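Local structure of cAMP factor (Mobiluncus curtisii, 6JLC) at residues 95-98 against 99-102; 199-202 against 203-207; 184-187 against 188-191. The protein is probably a secreted pore-forming toxin that takes part in the co-haemolytic CAMP reaction, in which sphingomyelinase-weakened red cells are lysed. All coordinates share one frame; numbering follows the deposited sequence.

Interaction 1 (95-98 against 99-102)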
loop_
_atom_site.group_PDB
_atom_site.type_symbol
_atom_site.label_atom_id
_atom_site.label_comp_id
_atom_site.label_asym_id
_atom_site.label_seq_id
_atom_site.Cartn_x
_atom_site.Cartn_y
_atom_site.Cartn_z
ATOM N N LYS A 95 -7.276 1.612 12.385
ATOM C CA LYS A 95 -8.730 1.569 12.380
ATOM C C LYS A 95 -9.220 0.130 12.533
ATOM O O LYS A 95 -8.511 -0.830 12.224
ATOM C CB LYS A 95 -9.294 2.177 11.084
ATOM C CG LYS A 95 -9.101 3.688 10.977
ATOM C CD LYS A 95 -9.954 4.405 12.012
ATOM C CE LYS A 95 -9.654 5.897 12.028
ATOM N NZ LYS A 95 -10.420 6.552 13.131
ATOM N N ILE A 96 -10.461 -0.007 13.001
ATOM C CA ILE A 96 -11.055 -1.327 13.109
ATOM C C ILE A 96 -11.116 -1.986 11.725
ATOM O O ILE A 96 -11.069 -1.322 10.679
ATOM C CB ILE A 96 -12.453 -1.255 13.744
ATOM C CG1 ILE A 96 -13.336 -0.240 13.002
ATOM C CG2 ILE A 96 -12.335 -0.921 15.230
ATOM C CD1 ILE A 96 -14.789 -0.258 13.443
ATOM N N GLN A 97 -11.217 -3.317 11.729
ATOM C CA GLN A 97 -11.169 -4.066 10.475
ATOM C C GLN A 97 -12.308 -3.671 9.538
ATOM O O GLN A 97 -12.132 -3.680 8.311
ATOM C CB GLN A 97 -11.185 -5.568 10.778
ATOM C CG GLN A 97 -11.202 -6.483 9.557
ATOM C CD GLN A 97 -9.962 -6.352 8.684
ATOM O OE1 GLN A 97 -8.927 -5.833 9.115
ATOM N NE2 GLN A 97 -10.056 -6.844 7.448
ATOM N N LYS A 98 -13.461 -3.277 10.100
ATOM C CA LYS A 98 -14.617 -2.876 9.296
ATOM C C LYS A 98 -14.277 -1.731 8.348
ATOM O O LYS A 98 -14.766 -1.694 7.211
ATOM C CB LYS A 98 -15.767 -2.475 10.221
ATOM C CG LYS A 98 -17.085 -2.125 9.553
ATOM C CD LYS A 98 -18.014 -1.465 10.579
ATOM C CE LYS A 98 -19.477 -1.531 10.174
ATOM N NZ LYS A 98 -19.878 -0.444 9.242
ATOM N N ALA A 99 -13.445 -0.782 8.799
ATOM C CA ALA A 99 -13.023 0.303 7.919
ATOM C C ALA A 99 -12.286 -0.236 6.701
ATOM O O ALA A 99 -12.496 0.235 5.578
ATOM C CB ALA A 99 -12.144 1.300 8.683
ATOM N N HIS A 100 -11.425 -1.233 6.904
ATOM C CA HIS A 100 -10.616 -1.748 5.807
ATOM C C HIS A 100 -11.417 -2.649 4.874
ATOM O O HIS A 100 -11.147 -2.690 3.666
ATOM C CB HIS A 100 -9.420 -2.505 6.360
ATOM C CG HIS A 100 -8.448 -1.619 7.062
ATOM N ND1 HIS A 100 -8.435 -1.464 8.435
ATOM C CD2 HIS A 100 -7.477 -0.806 6.583
ATOM C CE1 HIS A 100 -7.483 -0.612 8.770
ATOM N NE2 HIS A 100 -6.888 -0.195 7.664
ATOM N N VAL A 101 -12.360 -3.410 5.415
ATOM C CA VAL A 101 -13.224 -4.217 4.555
ATOM C C VAL A 101 -14.012 -3.314 3.611
ATOM O O VAL A 101 -14.096 -3.567 2.399
ATOM C CB VAL A 101 -14.151 -5.098 5.405
ATOM C CG1 VAL A 101 -15.211 -5.753 4.517
ATOM C CG2 VAL A 101 -13.331 -6.155 6.132
ATOM N N GLU A 102 -14.578 -2.236 4.154
ATOM C CA GLU A 102 -15.396 -1.333 3.350
ATOM C C GLU A 102 -14.551 -0.581 2.323
ATOM O O GLU A 102 -14.927 -0.493 1.146
ATOM C CB GLU A 102 -16.163 -0.369 4.258
ATOM C CG GLU A 102 -17.156 -1.092 5.159
ATOM C CD GLU A 102 -18.063 -0.165 5.948
ATOM O OE1 GLU A 102 -18.020 1.068 5.740
ATOM O OE2 GLU A 102 -18.826 -0.691 6.785
#
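Lys95 rests its CB against the CB of Ala99, 3.8 Å away, while its carbonyl O lies at the edge of the His100 ring, in the ring plane and 3.6 Å from CE1. Beyond CB the lysine chain bends away, and its ammonium group is held by the carbonyl O of Tyr141 and the carboxylate of Asp143. Ile96 contributes its carbonyl rather than its side chain. That O takes a weak bond from the N-H of Ala99 at 3.1 Å. With CG beside the backbone N (chi1 -67°), the His100 ring turns back toward the residues before the helix, and ND1 reaches the Ile96 O only weakly, at 3.5 Å. The ring also stacks with that of Tyr153, outside the two segments. Gln97 uses its carbonyl O for a nearly straight bond to the N-H of Val101 (2.9 Å). Its side chain crosses that of Val101 at about a right angle, with NE2 3.6 Å from CG2, while the amide NH2 bonds to Asp36. Lys98 runs outward and turns only at its last torsion (chi4 -84°), which brings NZ to OE2 of Glu102 at 2.7 Å. In this salt bridge NZ meets OE2 on the syn side, 22° out of the carboxylate plane. The other oxygen, OE1, is gripped by Arg137 and the hydroxyl of Tyr141, so the carboxylate is pinned from both of its oxygens. The arrangement is typical of the first turn of an alpha helix, here helix 97-114 of this C-terminal part of the CAMP factor, with an i to i+4 lysine-glutamate salt bridge.

Interaction 2 (199-202 against 203-207)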
loop_
_atom_site.group_PDB
_atom_site.type_symbol
_atom_site.label_atom_id
_atom_site.label_comp_id
_atom_site.label_asym_id
_atom_site.label_seq_id
_atom_site.Cartn_x
_atom_site.Cartn_y
_atom_site.Cartn_z
ATOM N N ALA A 199 -1.219 -15.753 15.165
ATOM C CA ALA A 199 -2.422 -15.267 14.492
ATOM C C ALA A 199 -3.335 -14.488 15.427
ATOM O O ALA A 199 -4.098 -13.629 14.969
ATOM C CB ALA A 199 -3.189 -16.436 13.877
ATOM N N LYS A 200 -3.284 -14.768 16.727
ATOM C CA LYS A 200 -4.157 -14.120 17.694
ATOM C C LYS A 200 -3.443 -13.036 18.486
ATOM O O LYS A 200 -3.943 -12.613 19.535
ATOM C CB LYS A 200 -4.761 -15.161 18.640
ATOM C CG LYS A 200 -5.824 -16.040 17.991
ATOM C CD LYS A 200 -7.080 -15.245 17.643
ATOM C CE LYS A 200 -7.283 -15.153 16.135
ATOM N NZ LYS A 200 -8.641 -14.650 15.777
ATOM N N ALA A 201 -2.276 -12.593 18.017
ATOM C CA ALA A 201 -1.576 -11.498 18.675
ATOM C C ALA A 201 -2.461 -10.262 18.721
ATOM O O ALA A 201 -3.140 -9.931 17.746
ATOM C CB ALA A 201 -0.272 -11.178 17.943
ATOM N N THR A 202 -2.454 -9.581 19.864
ATOM C CA THR A 202 -3.215 -8.351 20.008
ATOM C C THR A 202 -2.436 -7.172 19.442
ATOM O O THR A 202 -1.222 -7.233 19.241
ATOM C CB THR A 202 -3.525 -8.058 21.470
ATOM O OG1 THR A 202 -2.290 -7.914 22.186
ATOM C CG2 THR A 202 -4.368 -9.177 22.086
ATOM N N VAL A 203 -3.164 -6.078 19.202
ATOM C CA VAL A 203 -2.519 -4.814 18.848
ATOM C C VAL A 203 -1.410 -4.496 19.840
ATOM O O VAL A 203 -0.277 -4.185 19.458
ATOM C CB VAL A 203 -3.559 -3.684 18.786
ATOM C CG1 VAL A 203 -2.871 -2.326 18.621
ATOM C CG2 VAL A 203 -4.545 -3.955 17.642
ATOM N N ALA A 204 -1.718 -4.603 21.132
ATOM C CA ALA A 204 -0.738 -4.272 22.162
ATOM C C ALA A 204 0.495 -5.162 22.073
ATOM O O ALA A 204 1.619 -4.699 22.309
ATOM C CB ALA A 204 -1.372 -4.391 23.547
ATOM N N GLU A 205 0.308 -6.448 21.778
ATOM C CA GLU A 205 1.468 -7.328 21.657
ATOM C C GLU A 205 2.348 -6.912 20.482
ATOM O O GLU A 205 3.577 -7.006 20.554
ATOM C CB GLU A 205 1.034 -8.789 21.499
ATOM C CG GLU A 205 0.481 -9.459 22.758
ATOM C CD GLU A 205 -0.042 -10.861 22.476
ATOM O OE1 GLU A 205 -1.112 -10.991 21.843
ATOM O OE2 GLU A 205 0.627 -11.842 22.868
ATOM N N CYS A 206 1.735 -6.456 19.386
ATOM C CA CYS A 206 2.521 -6.009 18.239
ATOM C C CYS A 206 3.259 -4.711 18.558
ATOM O O CYS A 206 4.457 -4.583 18.266
ATOM C CB CYS A 206 1.611 -5.838 17.016
ATOM S SG CYS A 206 0.915 -7.397 16.409
ATOM N N ASP A 207 2.560 -3.738 19.165
ATOM C CA ASP A 207 3.206 -2.485 19.561
ATOM C C ASP A 207 4.352 -2.732 20.535
ATOM O O ASP A 207 5.405 -2.093 20.443
ATOM C CB ASP A 207 2.193 -1.530 20.204
ATOM C CG ASP A 207 1.175 -0.979 19.212
ATOM O OD1 ASP A 207 1.451 -0.976 17.992
ATOM O OD2 ASP A 207 0.100 -0.544 19.670
HETATM O O HOH W 1 -2.780 -13.078 22.297
#
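Glu205 reaches back over the start of its helix to Thr202, the two side chains crossing at about a right angle. Its CB sits 3.5 Å from Thr202 OG1, and CG comes closer still, 3.2 Å from the same oxygen. With CG beside the backbone N (chi1 -73°) and the chain extended beyond it, the carboxylate is carried back past the threonine to the backbone leading into the helix. There OE1 accepts the N-H of Thr202 at 2.8 Å in a fairly straight bond (163°), on the anti side of the carboxylate. The same oxygen lies 3.2 Å from CA of Ala201 and receives a hydrogen bond from a water that also donates to the carbonyl O of Lys200, tying the preceding loop to the cap. The second oxygen, OE2, forms a salt bridge with Lys198. In return, Thr202 OG1, placed between its own backbone N and carbonyl carbon (chi1 60°), accepts the N-H of Glu205 at 3.0 Å. The carbonyl O of Thr202 then starts the regular helical bonding by taking the N-H of Cys206. These reciprocal side-chain-to-backbone bonds make a capping box, with Thr202 as the N-cap of helix 203-222.

Interaction 3 (184-187 against 188-191)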
loop_
_atom_site.group_PDB
_atom_site.type_symbol
_atom_site.label_atom_id
_atom_site.label_comp_id
_atom_site.label_asym_id
_atom_site.label_seq_id
_atom_site.Cartn_x
_atom_site.Cartn_y
_atom_site.Cartn_z
ATOM N N THR A 184 22.798 -11.440 20.325
ATOM C CA THR A 184 21.773 -10.898 21.218
ATOM C C THR A 184 20.679 -10.177 20.439
ATOM O O THR A 184 19.484 -10.344 20.715
ATOM C CB THR A 184 22.419 -9.940 22.217
ATOM O OG1 THR A 184 23.517 -10.594 22.850
ATOM C CG2 THR A 184 21.402 -9.462 23.262
ATOM N N LEU A 185 21.073 -9.343 19.474
ATOM C CA LEU A 185 20.076 -8.638 18.674
ATOM C C LEU A 185 19.224 -9.624 17.882
ATOM O O LEU A 185 17.999 -9.469 17.790
ATOM C CB LEU A 185 20.761 -7.638 17.735
ATOM C CG LEU A 185 19.832 -6.883 16.778
ATOM C CD1 LEU A 185 18.749 -6.130 17.554
ATOM C CD2 LEU A 185 20.604 -5.946 15.845
ATOM N N ASN A 186 19.857 -10.650 17.302
ATOM C CA ASN A 186 19.090 -11.644 16.552
ATOM C C ASN A 186 18.051 -12.325 17.437
ATOM O O ASN A 186 16.934 -12.602 16.992
ATOM C CB ASN A 186 20.032 -12.670 15.922
ATOM C CG ASN A 186 20.420 -12.299 14.510
ATOM O OD1 ASN A 186 20.172 -11.181 14.066
ATOM N ND2 ASN A 186 21.022 -13.234 13.792
ATOM N N LYS A 187 18.398 -12.599 18.699
ATOM C CA LYS A 187 17.429 -13.185 19.620
ATOM C C LYS A 187 16.225 -12.270 19.811
ATOM O O LYS A 187 15.081 -12.736 19.883
ATOM C CB LYS A 187 18.097 -13.483 20.964
ATOM C CG LYS A 187 19.144 -14.589 20.897
ATOM C CD LYS A 187 20.042 -14.570 22.130
ATOM C CE LYS A 187 20.650 -15.936 22.402
ATOM N NZ LYS A 187 21.200 -16.558 21.165
ATOM N N GLU A 188 16.455 -10.961 19.878
ATOM C CA GLU A 188 15.324 -10.049 20.033
ATOM C C GLU A 188 14.509 -9.957 18.750
ATOM O O GLU A 188 13.281 -9.826 18.795
ATOM C CB GLU A 188 15.821 -8.673 20.458
ATOM C CG GLU A 188 16.542 -8.688 21.797
ATOM C CD GLU A 188 15.584 -8.794 22.975
ATOM O OE1 GLU A 188 14.355 -8.671 22.763
ATOM O OE2 GLU A 188 16.064 -9.001 24.111
ATOM N N ILE A 189 15.176 -10.006 17.596
ATOM C CA ILE A 189 14.453 -10.066 16.327
ATOM C C ILE A 189 13.550 -11.289 16.298
ATOM O O ILE A 189 12.379 -11.214 15.901
ATOM C CB ILE A 189 15.454 -10.081 15.158
ATOM C CG1 ILE A 189 16.229 -8.760 15.098
ATOM C CG2 ILE A 189 14.725 -10.326 13.838
ATOM C CD1 ILE A 189 17.359 -8.803 14.068
ATOM N N THR A 190 14.078 -12.435 16.742
ATOM C CA THR A 190 13.283 -13.658 16.746
ATOM C C THR A 190 12.037 -13.512 17.613
ATOM O O THR A 190 10.959 -13.989 17.246
ATOM C CB THR A 190 14.139 -14.832 17.221
ATOM O OG1 THR A 190 15.112 -15.146 16.213
ATOM C CG2 THR A 190 13.263 -16.060 17.483
ATOM N N LYS A 191 12.161 -12.856 18.767
ATOM C CA LYS A 191 10.988 -12.628 19.606
ATOM C C LYS A 191 9.921 -11.848 18.857
ATOM O O LYS A 191 8.731 -12.177 18.930
ATOM C CB LYS A 191 11.394 -11.893 20.882
ATOM C CG LYS A 191 12.470 -12.606 21.686
ATOM C CD LYS A 191 12.780 -11.860 22.986
ATOM C CE LYS A 191 14.091 -12.342 23.604
ATOM N NZ LYS A 191 14.464 -11.563 24.822
#
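Leu185 and Ile189, one turn apart on the same face of helix 179-197, supply the apolar part: CG of the leucine meets CD1 of the isoleucine at 4.1 Å, the two side chains crossing obliquely. Ile189 has CG1 beside its backbone N (chi1 -65°), which lays CG1 3.3 Å from the carbonyl O of Leu185 and swings CD1 back toward the preceding turn. Asn186 runs alongside it, pointing the same way, and its OD1 lies 3.7 Å from that methyl while accepting a hydrogen bond from Arg169. Both apolar residues pack on helix 152-173 and helix 203-222, touching Thr165 and Arg169 on one and residues such as Leu213 and Ala216 on the other.

The backbone bonds are those of an unbroken alpha helix, each N-H returning to the carbonyl four residues earlier; that of Ile189 to Leu185 O measures 2.9 Å. Thr190 OG1 also lies close to an already bonded carbonyl, 3.2 Å from Asn186 O.

The ion pair, Glu188 with Lys191, is an i to i+3 salt bridge inside 188-191; only the lysine's passage over Lys187 O, with CG 3.2 Å from it, spans the two segments. NZ meets Glu188 OE2 at 3.1 Å from above the carboxylate plane, 55° out of it. The chemistry is thus that of an amphipathic helix: aliphatic groups and the asparagine-arginine bond face the neighbouring helices, Lys187, Lys191 and Thr190 are exposed, and the ion pair lies at the border, Glu188 still touching Ala216 of helix 203-222.

Overall arrangement
All three contacts are partly buried and lie progressively farther from the chain centre, about 15, 21 and 27 Å between centres for interactions 1, 2 and 3. Each has a buried side, Ala99 and His100, then Ala201, Val203 and Cys206, then Leu185 and Ile189, against exposed residues such as Lys98, Lys187 and Lys191. Interactions 1 and 2 are both helix starts, yet one has a lysine-glutamate salt bridge and a histidine only weakly bonded to the preceding backbone, the other reciprocal capping. Interaction 3 is mid-helix, with aliphatic packing inward. Its helix 179-197 leads through the loop into helix 203-222, which interaction 2 opens and against which Leu185 and Ile189 pack.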